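Local structure of zinc finger (CCCH type) motif-containing protein (Toxoplasma gondii, 7NJC) at residues T13-I18 / T51-V56; H33-T38 / G85-V90; P78-F83 / L94-R99. The protein probably reads N6-methyladenosine marks on mRNA through its YTH domain, the part present here, within a longer zinc-finger protein related to the polyadenylation factor CPSF4. All coordinates share one frame; numbering follows the deposited sequence.

Contact 1 (T13-I18 / T51-V56); sequences TKRFFI and TSTDHV. With TOE (2-[2-(2-methoxy-ethoxy)-ethoxy]-ethoxyl), chain C.
K14 and R15 run parallel to H55 and V56, where the first strand of the YTH domain meets strand 53-62. Two backbone hydrogen bonds set the register: H55 N donates to T13 O at 2.9 Å with a bent angle of 131°, and R15 N donates to H55 O at 3.0 Å, almost straight along the C=O axis. K14 CA adds a CA-H...O contact to the same oxygen, H55 O. The chain between the strands, mostly helical, makes the crossover that parallel neighbours require.

K14 and H55 lie on one face of the sheet, with CG of the lysine packed 4.0 Å from CB of the histidine. The rest of the lysine chain is extended and carries NZ into the curl of a bound polyether, where three ether oxygens and the terminal O2' take hydrogen bonds from it, the shortest 2.8 Å from NZ to OC'. Its OI' also sits over the centre of the H55 ring. On the other face, CD of R15 crosses T53 at 3.4 Å from OG1, and a water accepts from R15 NH1 while donating to T53 OG1, which is also hydrogen-bonded to A49 O of helix 40-52. The arginine bends at chi3 (66°), and its NE forms a salt bridge with E134. Farther in, V56 CG1, anti to its backbone N, reaches CD1 and CE1 of F17, beside A49.

The chemistry thus divides by face: the ammonium group of K14 is coordinated much as a crown ether holds a cation, whereas the guanidinium of R15 is tied to E134 and water.

Contact 2 (H33-T38 / G85-V90); sequences HGVWAT and GIWGPV. With 6MD (N-methyladenosine), chain D.
W87 presents both faces of its indole to partners: the N6-methyl carbon CZ of N-methyladenosine lies 3.5 Å above the plane over the ring centre, and its own neighbour I86 puts CG2 over the centre of the opposite face. At the edge, in plane, V35 O comes 3.6 Å from W87 CH2. The second indole, W36, receives the N6 atom of the nucleoside over one face, toward the rim, 3.4 Å from CZ2. The two six-membered rings are inclined at 72°, with W36 CE3 touching W87 CH2 at 3.8 Å. Together they form walls of the aromatic cage by which YTH domains recognise methylated adenine.

At the edge of the base A37 O accepts a 2.7 Å hydrogen bond from N6 of the nucleoside, which fixes the methylamino group while its methyl faces W87. A37 CB lies against W87 NE1, whose hydrogen goes to N97 OD1. Beyond the cage, I86 CD1 reaches H33 CD2 at 4.0 Å.

The pocket wall therefore joins edge strand 35-36, hydrogen-bonded to strand 98-109 through W36 and F98, to the loop bearing W87; helix 24-33 packs on both through S30, N26 and T29.

Contact 3 (P78-F83 / L94-R99); sequences PDPQLF and LGSNFR. With 6MD (N-methyladenosine), chain D.
The loop leading from strand 67-74 to strand 98-109 folds back on itself here, and P78, D79 and L82 of its outgoing arm meet S96, N97, F98 and R99 where the chain returns to the sheet. D79 N donates to N97 O at 2.8 Å, with the donor tilted 27° from the carbonyl plane, and P78 CA adds a CA-H...O contact to the same oxygen. Alongside this bond, P78 lays CB against S96 O and CG against F98 CD1, its ring and the phenylalanine pointing the same way. The S96 hydroxyl is turned toward P80, 3.5 Å from OG to CA.

The outer bend is a type I beta turn from D79 to L82, reinforced by an Asx turn in which D79 OD1, approached from above its carboxylate plane, accepts from Q81 N. Two carbonyls of the turn share one water, which donates to D79 O and L82 O and accepts from N97 N. L82 O is gripped a second time by N97 ND2 at 2.9 Å, the oxygen lying 17° out of the N97 amide plane.

N97 is a second-shell residue of the methyl-adenine cage of this YTH domain: besides serving W87, its OD1 accepts from Q91 NE2. With both ends of the amide engaged, its flip is fixed, and it holds the cage tryptophan by the NE1 edge.

Toward the outside, L82 sets CG anti to its backbone N (chi1 179°), which sends CD2 to F98 C and CD1 over one face of the R99 guanidinium, 3.5 Å from NH2. The extended arginine chain lies obliquely across the leucine, with CG 3.8 Å from L82 CD2.

All three contacts reach the same mixed sheet, but at different places and by different means. Contact 2 is the most buried, an aromatic contact shaped around the nucleoside; contacts 1 and 3 are only partly buried. Contact 1, about 21 Å from contact 2 between centres, is parallel strand pairing flanked by partly exposed charged side chains. All three touch helix 40-52, and F17, T38 and F98 all meet its L46. Contacts 2 and 3, whose centres are about 8 Å apart, form a continuous unit: strands 35-36 and 98-109 are neighbours, T38 O lies 2.8 Å from G95 N, and L94 also approaches the nucleoside.

Contact 1 (T13-I18 / T51-V56)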
loop_
_atom_site.group_PDB
_atom_site.type_symbol
_atom_site.label_atom_id
_atom_site.label_comp_id
_atom_site.label_asym_id
_atom_site.label_seq_id
_atom_site.Cartn_x
_atom_site.Cartn_y
_atom_site.Cartn_z
ATOM N N THR A 13 -0.826 14.401 10.313
ATOM C CA THR A 13 -1.848 13.505 10.846
ATOM C C THR A 13 -2.034 12.247 9.998
ATOM O O THR A 13 -2.003 11.133 10.528
ATOM C CB THR A 13 -3.172 14.254 11.054
ATOM O OG1 THR A 13 -2.980 15.287 12.033
ATOM C CG2 THR A 13 -4.253 13.302 11.551
ATOM N N LYS A 14 -2.209 12.390 8.687
ATOM C CA LYS A 14 -2.370 11.219 7.833
ATOM C C LYS A 14 -1.579 11.401 6.550
ATOM O O LYS A 14 -1.619 12.469 5.927
ATOM C CB LYS A 14 -3.829 10.944 7.439
ATOM C CG LYS A 14 -4.762 10.610 8.578
ATOM C CD LYS A 14 -6.059 10.036 8.029
ATOM C CE LYS A 14 -7.092 9.881 9.124
ATOM N NZ LYS A 14 -8.335 9.251 8.611
ATOM N N ARG A 15 -0.885 10.338 6.143
ATOM C CA ARG A 15 -0.191 10.296 4.864
ATOM C C ARG A 15 -0.566 9.008 4.155
ATOM O O ARG A 15 -0.925 8.014 4.794
ATOM C CB ARG A 15 1.319 10.402 5.048
ATOM C CG ARG A 15 1.715 11.814 5.474
ATOM C CD ARG A 15 3.191 11.932 5.814
ATOM N NE ARG A 15 4.060 11.740 4.658
ATOM C CZ ARG A 15 5.384 11.751 4.734
ATOM N NH1 ARG A 15 5.974 11.952 5.908
ATOM N NH2 ARG A 15 6.116 11.557 3.645
ATOM N N PHE A 16 -0.491 9.045 2.829
ATOM C CA PHE A 16 -1.048 7.990 1.988
ATOM C C PHE A 16 -0.034 7.611 0.923
ATOM O O PHE A 16 0.444 8.481 0.188
ATOM C CB PHE A 16 -2.326 8.480 1.286
ATOM C CG PHE A 16 -3.403 8.973 2.227
ATOM C CD1 PHE A 16 -3.378 10.273 2.741
ATOM C CD2 PHE A 16 -4.453 8.139 2.581
ATOM C CE1 PHE A 16 -4.376 10.718 3.593
ATOM C CE2 PHE A 16 -5.447 8.577 3.435
ATOM C CZ PHE A 16 -5.416 9.866 3.940
ATOM N N PHE A 17 0.263 6.310 0.814
ATOM C CA PHE A 17 1.239 5.806 -0.142
ATOM C C PHE A 17 0.635 4.683 -0.963
ATOM O O PHE A 17 -0.087 3.833 -0.434
ATOM C CB PHE A 17 2.474 5.273 0.571
ATOM C CG PHE A 17 3.205 6.322 1.359
ATOM C CD1 PHE A 17 2.826 6.616 2.666
ATOM C CD2 PHE A 17 4.251 7.034 0.784
ATOM C CE1 PHE A 17 3.493 7.600 3.402
ATOM C CE2 PHE A 17 4.924 8.004 1.507
ATOM C CZ PHE A 17 4.536 8.294 2.816
ATOM N N ILE A 18 0.952 4.669 -2.248
ATOM C CA ILE A 18 0.557 3.576 -3.122
ATOM C C ILE A 18 1.605 2.482 -3.009
ATOM O O ILE A 18 2.814 2.755 -3.057
ATOM C CB ILE A 18 0.399 4.063 -4.568
ATOM C CG1 ILE A 18 -0.788 5.033 -4.635
ATOM C CG2 ILE A 18 0.158 2.884 -5.502
ATOM C CD1 ILE A 18 -0.929 5.737 -5.935
ATOM N N THR A 51 7.086 7.207 11.977
ATOM C CA THR A 51 7.464 7.841 13.236
ATOM C C THR A 51 7.082 9.314 13.301
ATOM O O THR A 51 7.137 9.904 14.387
ATOM C CB THR A 51 8.965 7.655 13.492
ATOM O OG1 THR A 51 9.716 8.273 12.442
ATOM C CG2 THR A 51 9.311 6.171 13.542
ATOM N N SER A 52 6.678 9.916 12.181
ATOM C CA SER A 52 6.349 11.335 12.131
ATOM C C SER A 52 4.889 11.617 11.802
ATOM O O SER A 52 4.519 12.791 11.647
ATOM C CB SER A 52 7.219 12.039 11.082
ATOM O OG SER A 52 6.996 11.480 9.795
ATOM N N THR A 53 4.051 10.588 11.682
ATOM C CA THR A 53 2.681 10.748 11.223
ATOM C C THR A 53 1.759 9.917 12.102
ATOM O O THR A 53 2.101 8.793 12.474
ATOM C CB THR A 53 2.568 10.262 9.771
ATOM O OG1 THR A 53 3.664 10.781 9.009
ATOM C CG2 THR A 53 1.261 10.715 9.154
ATOM N N ASP A 54 0.579 10.459 12.418
ATOM C CA ASP A 54 -0.366 9.698 13.236
ATOM C C ASP A 54 -0.792 8.413 12.535
ATOM O O ASP A 54 -0.947 7.369 13.180
ATOM C CB ASP A 54 -1.611 10.528 13.539
ATOM C CG ASP A 54 -1.355 11.632 14.534
ATOM O OD1 ASP A 54 -0.260 11.664 15.141
ATOM O OD2 ASP A 54 -2.262 12.473 14.710
ATOM N N HIS A 55 -1.011 8.474 11.222
ATOM C CA HIS A 55 -1.518 7.335 10.460
ATOM C C HIS A 55 -0.848 7.309 9.100
ATOM O O HIS A 55 -0.977 8.268 8.332
ATOM C CB HIS A 55 -3.034 7.451 10.253
ATOM C CG HIS A 55 -3.814 7.449 11.529
ATOM N ND1 HIS A 55 -4.374 8.588 12.068
ATOM C CD2 HIS A 55 -4.094 6.447 12.394
ATOM C CE1 HIS A 55 -4.984 8.282 13.200
ATOM N NE2 HIS A 55 -4.825 6.990 13.421
ATOM N N VAL A 56 -0.181 6.200 8.781
ATOM C CA VAL A 56 0.372 5.967 7.450
ATOM C C VAL A 56 -0.526 4.942 6.773
ATOM O O VAL A 56 -0.620 3.795 7.225
ATOM C CB VAL A 56 1.833 5.499 7.510
ATOM C CG1 VAL A 56 2.337 5.156 6.108
ATOM C CG2 VAL A 56 2.703 6.590 8.130
HETATM O "O2'" TOE C . -9.772 10.417 5.941
HETATM C "CA'" TOE C . -10.558 9.311 5.589
HETATM C "CB'" TOE C . -9.640 8.150 5.215
HETATM O "OC'" TOE C . -9.028 7.660 6.376
HETATM C "CD'" TOE C . -8.318 6.469 6.189
HETATM C "CE'" TOE C . -8.355 5.626 7.464
HETATM O "OF'" TOE C . -7.664 6.288 8.482
HETATM C "CG'" TOE C . -7.262 5.454 9.533
HETATM C "CH'" TOE C . -7.998 5.840 10.816
HETATM O "OI'" TOE C . -7.996 7.227 10.975
HETATM C "CK'" TOE C . -8.663 7.664 12.128
HETATM O O HOH W 1 4.712 13.363 8.400
#

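Contact 2 (H33-T38 / G85-V90)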
loop_
_atom_site.group_PDB
_atom_site.type_symbol
_atom_site.label_atom_id
_atom_site.label_comp_id
_atom_site.label_asym_id
_atom_site.label_seq_id
_atom_site.Cartn_x
_atom_site.Cartn_y
_atom_site.Cartn_z
ATOM N N HIS A 33 -1.607 -12.635 7.057
ATOM C CA HIS A 33 -0.690 -12.506 8.179
ATOM C C HIS A 33 -0.484 -11.080 8.669
ATOM O O HIS A 33 0.199 -10.885 9.684
ATOM C CB HIS A 33 0.647 -13.188 7.854
ATOM C CG HIS A 33 0.497 -14.649 7.580
ATOM N ND1 HIS A 33 0.279 -15.574 8.580
ATOM C CD2 HIS A 33 0.484 -15.339 6.417
ATOM C CE1 HIS A 33 0.154 -16.775 8.043
ATOM N NE2 HIS A 33 0.274 -16.660 6.732
ATOM N N GLY A 34 -1.080 -10.088 8.013
ATOM C CA GLY A 34 -0.957 -8.717 8.470
ATOM C C GLY A 34 0.460 -8.181 8.403
ATOM O O GLY A 34 0.970 -7.608 9.372
ATOM N N VAL A 35 1.092 -8.325 7.238
ATOM C CA VAL A 35 2.517 -8.048 7.097
ATOM C C VAL A 35 2.780 -7.517 5.696
ATOM O O VAL A 35 2.087 -7.871 4.735
ATOM C CB VAL A 35 3.341 -9.327 7.399
ATOM C CG1 VAL A 35 3.020 -10.435 6.404
ATOM C CG2 VAL A 35 4.839 -9.028 7.426
ATOM N N TRP A 36 3.786 -6.646 5.589
ATOM C CA TRP A 36 4.271 -6.192 4.292
ATOM C C TRP A 36 5.772 -5.948 4.391
ATOM O O TRP A 36 6.351 -5.939 5.482
ATOM C CB TRP A 36 3.510 -4.942 3.803
ATOM C CG TRP A 36 3.762 -4.657 2.362
ATOM C CD1 TRP A 36 4.425 -3.583 1.830
ATOM C CD2 TRP A 36 3.391 -5.489 1.258
ATOM N NE1 TRP A 36 4.478 -3.689 0.454
ATOM C CE2 TRP A 36 3.843 -4.846 0.078
ATOM C CE3 TRP A 36 2.702 -6.706 1.149
ATOM C CZ2 TRP A 36 3.644 -5.390 -1.194
ATOM C CZ3 TRP A 36 2.504 -7.242 -0.106
ATOM C CH2 TRP A 36 2.968 -6.583 -1.266
ATOM N N ALA A 37 6.410 -5.808 3.234
ATOM C CA ALA A 37 7.782 -5.333 3.138
ATOM C C ALA A 37 7.928 -4.667 1.782
ATOM O O ALA A 37 7.219 -5.010 0.837
ATOM C CB ALA A 37 8.812 -6.469 3.246
ATOM N N THR A 38 8.847 -3.713 1.693
ATOM C CA THR A 38 9.045 -2.969 0.462
ATOM C C THR A 38 10.539 -2.888 0.170
ATOM O O THR A 38 11.362 -3.429 0.914
ATOM C CB THR A 38 8.333 -1.608 0.542
ATOM O OG1 THR A 38 8.378 -0.953 -0.730
ATOM C CG2 THR A 38 8.949 -0.719 1.620
ATOM N N GLY A 85 11.563 -14.136 6.203
ATOM C CA GLY A 85 11.596 -14.920 4.980
ATOM C C GLY A 85 10.251 -15.348 4.441
ATOM O O GLY A 85 10.207 -16.187 3.531
ATOM N N ILE A 86 9.156 -14.775 4.946
ATOM C CA ILE A 86 7.816 -15.233 4.586
ATOM C C ILE A 86 7.547 -15.115 3.083
ATOM O O ILE A 86 6.765 -15.894 2.525
ATOM C CB ILE A 86 6.762 -14.487 5.431
ATOM C CG1 ILE A 86 5.403 -15.174 5.320
ATOM C CG2 ILE A 86 6.672 -13.008 5.013
ATOM C CD1 ILE A 86 4.371 -14.611 6.273
ATOM N N TRP A 87 8.193 -14.162 2.403
ATOM C CA TRP A 87 7.960 -13.952 0.975
ATOM C C TRP A 87 8.761 -14.897 0.095
ATOM O O TRP A 87 8.568 -14.886 -1.126
ATOM C CB TRP A 87 8.339 -12.527 0.568
ATOM C CG TRP A 87 7.865 -11.497 1.529
ATOM C CD1 TRP A 87 8.630 -10.791 2.400
ATOM C CD2 TRP A 87 6.513 -11.089 1.752
ATOM N NE1 TRP A 87 7.846 -9.950 3.145
ATOM C CE2 TRP A 87 6.537 -10.118 2.775
ATOM C CE3 TRP A 87 5.283 -11.445 1.188
ATOM C CZ2 TRP A 87 5.382 -9.491 3.240
ATOM C CZ3 TRP A 87 4.134 -10.819 1.654
ATOM C CH2 TRP A 87 4.197 -9.856 2.675
ATOM N N GLY A 88 9.656 -15.695 0.670
ATOM C CA GLY A 88 10.583 -16.467 -0.119
ATOM C C GLY A 88 11.848 -15.679 -0.387
ATOM O O GLY A 88 12.132 -14.676 0.278
ATOM N N PRO A 89 12.623 -16.112 -1.381
ATOM C CA PRO A 89 13.926 -15.475 -1.639
ATOM C C PRO A 89 13.870 -13.981 -1.931
ATOM O O PRO A 89 14.881 -13.299 -1.714
ATOM C CB PRO A 89 14.467 -16.264 -2.836
ATOM C CG PRO A 89 13.821 -17.611 -2.695
ATOM C CD PRO A 89 12.436 -17.331 -2.185
ATOM N N VAL A 90 12.739 -13.441 -2.397
ATOM C CA VAL A 90 12.654 -11.996 -2.606
ATOM C C VAL A 90 12.898 -11.220 -1.313
ATOM O O VAL A 90 13.274 -10.043 -1.358
ATOM C CB VAL A 90 11.338 -11.591 -3.307
ATOM C CG1 VAL A 90 10.157 -11.771 -2.382
ATOM C CG2 VAL A 90 11.413 -10.151 -3.806
HETATM O "O5'" 6MD D . 11.125 -3.434 -8.493
HETATM C "C5'" 6MD D . 9.995 -2.638 -8.129
HETATM C "C4'" 6MD D . 8.751 -3.488 -8.037
HETATM O "O4'" 6MD D . 8.776 -4.277 -6.834
HETATM C "C3'" 6MD D . 7.434 -2.800 -7.979
HETATM O "O3'" 6MD D . 6.961 -2.131 -9.097
HETATM C "C2'" 6MD D . 6.541 -3.754 -7.304
HETATM O "O2'" 6MD D . 5.336 -4.184 -7.835
HETATM C "C1'" 6MD D . 7.454 -4.700 -6.553
HETATM N N9 6MD D . 7.324 -4.832 -5.100
HETATM C C8 6MD D . 7.710 -3.999 -4.233
HETATM N N7 6MD D . 7.512 -4.583 -3.013
HETATM C C5 6MD D . 7.008 -5.849 -3.246
HETATM C C6 6MD D . 6.581 -6.977 -2.455
HETATM N N6 6MD D . 6.626 -6.949 -0.970
HETATM N N1 6MD D . 6.138 -8.079 -3.051
HETATM C C2 6MD D . 6.074 -8.156 -4.403
HETATM N N3 6MD D . 6.455 -7.118 -5.176
HETATM C C4 6MD D . 6.930 -5.967 -4.644
HETATM C CZ 6MD D . 6.354 -8.158 -0.267
#

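Contact 3 (P78-F83 / L94-R99)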
loop_
_atom_site.group_PDB
_atom_site.type_symbol
_atom_site.label_atom_id
_atom_site.label_comp_id
_atom_site.label_asym_id
_atom_site.label_seq_id
_atom_site.Cartn_x
_atom_site.Cartn_y
_atom_site.Cartn_z
ATOM N N PRO A 78 9.730 -1.700 10.214
ATOM C CA PRO A 78 10.423 -2.909 9.759
ATOM C C PRO A 78 11.214 -3.540 10.897
ATOM O O PRO A 78 11.882 -2.852 11.674
ATOM C CB PRO A 78 11.342 -2.388 8.649
ATOM C CG PRO A 78 10.580 -1.225 8.077
ATOM C CD PRO A 78 9.928 -0.574 9.281
ATOM N N ASP A 79 11.117 -4.869 10.993
ATOM C CA ASP A 79 11.694 -5.638 12.089
ATOM C C ASP A 79 12.235 -6.948 11.531
ATOM O O ASP A 79 11.458 -7.786 11.063
ATOM C CB ASP A 79 10.605 -5.901 13.134
ATOM C CG ASP A 79 11.064 -6.797 14.276
ATOM O OD1 ASP A 79 12.237 -7.233 14.321
ATOM O OD2 ASP A 79 10.221 -7.063 15.152
ATOM N N PRO A 80 13.551 -7.169 11.572
ATOM C CA PRO A 80 14.103 -8.414 11.008
ATOM C C PRO A 80 13.574 -9.683 11.656
ATOM O O PRO A 80 13.690 -10.755 11.050
ATOM C CB PRO A 80 15.619 -8.259 11.209
ATOM C CG PRO A 80 15.770 -7.163 12.216
ATOM C CD PRO A 80 14.610 -6.254 12.025
ATOM N N GLN A 81 13.001 -9.603 12.858
ATOM C CA GLN A 81 12.463 -10.777 13.532
ATOM C C GLN A 81 11.009 -11.068 13.176
ATOM O O GLN A 81 10.487 -12.110 13.594
ATOM C CB GLN A 81 12.604 -10.628 15.050
ATOM C CG GLN A 81 14.044 -10.552 15.515
ATOM C CD GLN A 81 14.174 -10.595 17.023
ATOM O OE1 GLN A 81 13.506 -9.846 17.738
ATOM N NE2 GLN A 81 15.031 -11.481 17.517
ATOM N N LEU A 82 10.347 -10.192 12.418
ATOM C CA LEU A 82 8.939 -10.387 12.080
ATOM C C LEU A 82 8.823 -11.258 10.834
ATOM O O LEU A 82 9.296 -10.874 9.758
ATOM C CB LEU A 82 8.260 -9.044 11.822
ATOM C CG LEU A 82 6.785 -9.162 11.429
ATOM C CD1 LEU A 82 5.977 -9.761 12.583
ATOM C CD2 LEU A 82 6.234 -7.803 11.040
ATOM N N PHE A 83 8.174 -12.421 10.976
ATOM C CA PHE A 83 7.936 -13.367 9.883
ATOM C C PHE A 83 9.134 -13.482 8.943
ATOM O O PHE A 83 8.977 -13.320 7.728
ATOM C CB PHE A 83 6.707 -12.952 9.068
ATOM C CG PHE A 83 5.397 -13.079 9.805
ATOM C CD1 PHE A 83 4.902 -14.321 10.177
ATOM C CD2 PHE A 83 4.637 -11.956 10.075
ATOM C CE1 PHE A 83 3.683 -14.437 10.837
ATOM C CE2 PHE A 83 3.418 -12.060 10.735
ATOM C CZ PHE A 83 2.945 -13.303 11.119
ATOM N N LEU A 94 14.388 -7.009 -0.198
ATOM C CA LEU A 94 13.448 -6.114 0.453
ATOM C C LEU A 94 14.027 -5.664 1.784
ATOM O O LEU A 94 14.986 -6.244 2.290
ATOM C CB LEU A 94 12.109 -6.828 0.691
ATOM C CG LEU A 94 11.343 -7.278 -0.556
ATOM C CD1 LEU A 94 10.219 -8.237 -0.205
ATOM C CD2 LEU A 94 10.784 -6.065 -1.281
ATOM N N GLY A 95 13.443 -4.613 2.341
ATOM C CA GLY A 95 13.671 -4.287 3.730
ATOM C C GLY A 95 13.011 -5.327 4.618
ATOM O O GLY A 95 12.418 -6.303 4.157
ATOM N N SER A 96 13.123 -5.112 5.925
ATOM C CA SER A 96 12.535 -6.048 6.871
ATOM C C SER A 96 11.016 -5.902 6.892
ATOM O O SER A 96 10.455 -4.876 6.508
ATOM C CB SER A 96 13.099 -5.832 8.273
ATOM O OG SER A 96 14.458 -6.231 8.329
ATOM N N ASN A 97 10.349 -6.949 7.365
ATOM C CA ASN A 97 8.892 -6.973 7.366
ATOM C C ASN A 97 8.324 -6.065 8.445
ATOM O O ASN A 97 8.910 -5.889 9.515
ATOM C CB ASN A 97 8.409 -8.401 7.600
ATOM C CG ASN A 97 8.877 -9.321 6.510
ATOM O OD1 ASN A 97 9.061 -8.878 5.371
ATOM N ND2 ASN A 97 9.065 -10.594 6.831
ATOM N N PHE A 98 7.159 -5.488 8.159
ATOM C CA PHE A 98 6.446 -4.701 9.156
ATOM C C PHE A 98 4.971 -5.084 9.159
ATOM O O PHE A 98 4.451 -5.651 8.195
ATOM C CB PHE A 98 6.642 -3.195 8.946
ATOM C CG PHE A 98 6.245 -2.705 7.568
ATOM C CD1 PHE A 98 7.179 -2.619 6.546
ATOM C CD2 PHE A 98 4.939 -2.286 7.307
ATOM C CE1 PHE A 98 6.826 -2.143 5.279
ATOM C CE2 PHE A 98 4.582 -1.808 6.042
ATOM C CZ PHE A 98 5.531 -1.740 5.032
ATOM N N ARG A 99 4.306 -4.784 10.272
ATOM C CA ARG A 99 2.899 -5.131 10.410
ATOM C C ARG A 99 2.021 -4.130 9.665
ATOM O O ARG A 99 2.287 -2.920 9.662
ATOM C CB ARG A 99 2.506 -5.185 11.890
ATOM C CG ARG A 99 3.173 -6.328 12.646
ATOM C CD ARG A 99 2.601 -6.499 14.049
ATOM N NE ARG A 99 3.341 -7.506 14.806
ATOM C CZ ARG A 99 3.147 -8.818 14.701
ATOM N NH1 ARG A 99 2.232 -9.294 13.869
ATOM N NH2 ARG A 99 3.867 -9.660 15.433
HETATM O "O5'" 6MD D . 11.125 -3.434 -8.493
HETATM C "C5'" 6MD D . 9.995 -2.638 -8.129
HETATM C "C4'" 6MD D . 8.751 -3.488 -8.037
HETATM O "O4'" 6MD D . 8.776 -4.277 -6.834
HETATM C "C3'" 6MD D . 7.434 -2.800 -7.979
HETATM O "O3'" 6MD D . 6.961 -2.131 -9.097
HETATM C "C2'" 6MD D . 6.541 -3.754 -7.304
HETATM O "O2'" 6MD D . 5.336 -4.184 -7.835
HETATM C "C1'" 6MD D . 7.454 -4.700 -6.553
HETATM N N9 6MD D . 7.324 -4.832 -5.100
HETATM C C8 6MD D . 7.710 -3.999 -4.233
HETATM N N7 6MD D . 7.512 -4.583 -3.013
HETATM C C5 6MD D . 7.008 -5.849 -3.246
HETATM C C6 6MD D . 6.581 -6.977 -2.455
HETATM N N6 6MD D . 6.626 -6.949 -0.970
HETATM N N1 6MD D . 6.138 -8.079 -3.051
HETATM C C2 6MD D . 6.074 -8.156 -4.403
HETATM N N3 6MD D . 6.455 -7.118 -5.176
HETATM C C4 6MD D . 6.930 -5.967 -4.644
HETATM C CZ 6MD D . 6.354 -8.158 -0.267
HETATM O O HOH W 2 11.493 -9.331 8.674
#